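Local coordinates for protein carbohydrate deacetylase (Enterococcus faecalis, PDB 2I5I) that probably removes acetyl groups from acetylated carbohydrates, a magnesium-dependent step in the breakdown of oligosaccharides, at residues D12-T17 with L59-H64. Numbering follows the deposited sequence.
Sequences DDFGYT and LAIGVH
Two partners grip the buried D12 OD1: R156 through a salt bridge and N10 through a weak hydrogen bond. N212 holds the other oxygen, OD2, by a hydrogen bond. So fixed, D12 lies against the ring of H64, the two side chains crossing at about a right angle. Its CG is 3.8 Å from H64 CE1, with carboxylate and ring planes 51° apart.

The imidazole is held from its other nitrogen, where H64 ND1 bonds to D128. With ND1 so held, NE2 faces the D13 side. A water at the ring edge, in plane, sits 2.7 Å from H64 NE2. The same water donates to D13 OD1 at 2.6 Å, so it bridges the two side chains. D13 OD1 is 3.3 Å from H64 NE2. The other oxygen, D13 OD2, is salt-bridged to R232, which helps fix the carboxylate. The backbone N of D13 lies over one face of the H64 ring.

Beyond the polar end, F14 turns inward, with CG anti to its backbone N (chi1 -157°). Its CE2 meets I61 CD1 at 4.2 Å, and its CE1 meets L59 CD2 at 4.3 Å. Helices 18-29 and 45-55 also pack on this ring. F14 sits in a type II turn from D13 to Y16, closed by Y16 N to D13 O at 3.0 Å.

Donor atoms of D13, H64 and H130, the last a predicted Mg(2+) ligand, converge, consistent with an unoccupied metal site as in a YdjC-family deacetylase, at the C-terminal ends of its parallel strands.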
loop_
_atom_site.group_PDB
_atom_site.type_symbol
_atom_site.label_atom_id
_atom_site.label_comp_id
_atom_site.label_asym_id
_atom_site.label_seq_id
_atom_site.Cartn_x
_atom_site.Cartn_y
_atom_site.Cartn_z
ATOM N N ASP A 12 -12.237 23.151 5.392
ATOM C CA ASP A 12 -12.502 22.917 6.801
ATOM C C ASP A 12 -13.318 21.637 7.018
ATOM O O ASP A 12 -14.065 21.205 6.130
ATOM C CB ASP A 12 -13.226 24.140 7.381
ATOM C CG ASP A 12 -12.379 25.398 7.356
ATOM O OD1 ASP A 12 -11.247 25.374 6.826
ATOM O OD2 ASP A 12 -12.856 26.434 7.875
ATOM N N ASP A 13 -13.149 21.017 8.171
ATOM C CA ASP A 13 -13.978 19.948 8.693
ATOM C C ASP A 13 -13.576 18.553 8.228
ATOM O O ASP A 13 -14.407 17.640 8.211
ATOM C CB ASP A 13 -15.456 20.181 8.331
ATOM C CG ASP A 13 -16.071 21.387 9.015
ATOM O OD1 ASP A 13 -15.486 21.818 10.028
ATOM O OD2 ASP A 13 -17.119 21.913 8.561
ATOM N N PHE A 14 -12.313 18.341 7.898
ATOM C CA PHE A 14 -11.848 16.953 7.649
ATOM C C PHE A 14 -12.177 16.060 8.820
ATOM O O PHE A 14 -12.037 16.443 9.986
ATOM C CB PHE A 14 -10.353 16.948 7.347
ATOM C CG PHE A 14 -9.885 15.730 6.554
ATOM C CD1 PHE A 14 -10.343 15.551 5.253
ATOM C CD2 PHE A 14 -9.015 14.828 7.130
ATOM C CE1 PHE A 14 -9.917 14.440 4.537
ATOM C CE2 PHE A 14 -8.579 13.715 6.415
ATOM C CZ PHE A 14 -9.031 13.551 5.122
ATOM N N GLY A 15 -12.645 14.828 8.590
ATOM C CA GLY A 15 -13.006 13.925 9.653
ATOM C C GLY A 15 -14.342 14.216 10.306
ATOM O O GLY A 15 -14.726 13.506 11.236
ATOM N N TYR A 16 -15.053 15.242 9.847
ATOM C CA TYR A 16 -16.343 15.596 10.417
ATOM C C TYR A 16 -17.288 14.407 10.310
ATOM O O TYR A 16 -17.858 13.905 11.283
ATOM C CB TYR A 16 -16.875 16.834 9.718
ATOM C CG TYR A 16 -18.019 17.565 10.373
ATOM C CD1 TYR A 16 -18.385 17.347 11.697
ATOM C CD2 TYR A 16 -18.737 18.493 9.634
ATOM C CE1 TYR A 16 -19.442 18.047 12.243
ATOM C CE2 TYR A 16 -19.795 19.198 10.185
ATOM C CZ TYR A 16 -20.142 18.966 11.493
ATOM O OH TYR A 16 -21.197 19.668 12.046
ATOM N N THR A 17 -17.480 13.947 9.074
ATOM C CA THR A 17 -18.236 12.720 8.808
ATOM C C THR A 17 -17.587 11.979 7.638
ATOM O O THR A 17 -16.845 12.581 6.853
ATOM C CB THR A 17 -19.731 12.954 8.581
ATOM O OG1 THR A 17 -20.048 12.923 7.191
ATOM C CG2 THR A 17 -20.272 14.344 8.951
ATOM N N LEU A 59 -2.107 15.360 0.456
ATOM C CA LEU A 59 -2.944 16.399 1.075
ATOM C C LEU A 59 -2.353 16.906 2.379
ATOM O O LEU A 59 -2.019 16.124 3.265
ATOM C CB LEU A 59 -4.357 15.863 1.280
ATOM C CG LEU A 59 -5.346 16.750 2.038
ATOM C CD1 LEU A 59 -5.530 18.076 1.322
ATOM C CD2 LEU A 59 -6.689 16.062 2.221
ATOM N N ALA A 60 -2.220 18.236 2.478
ATOM C CA ALA A 60 -1.687 18.798 3.724
ATOM C C ALA A 60 -2.805 18.924 4.748
ATOM O O ALA A 60 -3.949 19.266 4.445
ATOM C CB ALA A 60 -0.995 20.121 3.451
ATOM N N ILE A 61 -2.491 18.618 6.014
ATOM C CA ILE A 61 -3.516 18.564 7.037
ATOM C C ILE A 61 -3.113 19.259 8.348
ATOM O O ILE A 61 -2.072 18.924 8.906
ATOM C CB ILE A 61 -3.884 17.100 7.370
ATOM C CG1 ILE A 61 -4.276 16.311 6.116
ATOM C CG2 ILE A 61 -4.959 17.035 8.435
ATOM C CD1 ILE A 61 -4.581 14.855 6.427
ATOM N N GLY A 62 -3.949 20.184 8.788
ATOM C CA GLY A 62 -3.789 20.914 10.038
ATOM C C GLY A 62 -4.873 20.520 11.023
ATOM O O GLY A 62 -5.759 19.696 10.743
ATOM N N VAL A 63 -4.824 21.127 12.216
ATOM C CA VAL A 63 -5.766 20.757 13.273
ATOM C C VAL A 63 -6.851 21.826 13.418
ATOM O O VAL A 63 -6.570 23.022 13.560
ATOM C CB VAL A 63 -5.049 20.488 14.607
ATOM C CG1 VAL A 63 -4.202 21.680 15.059
ATOM C CG2 VAL A 63 -6.027 20.109 15.711
ATOM N N HIS A 64 -8.102 21.377 13.356
ATOM C CA HIS A 64 -9.308 22.161 13.474
ATOM C C HIS A 64 -9.788 22.178 14.926
ATOM O O HIS A 64 -10.524 21.307 15.388
ATOM C CB HIS A 64 -10.400 21.577 12.580
ATOM C CG HIS A 64 -11.355 22.565 11.991
ATOM N ND1 HIS A 64 -10.974 23.792 11.515
ATOM C CD2 HIS A 64 -12.688 22.510 11.781
ATOM C CE1 HIS A 64 -12.008 24.457 11.045
ATOM N NE2 HIS A 64 -13.077 23.693 11.196
HETATM O O HOH W 1 -15.604 24.383 10.555
#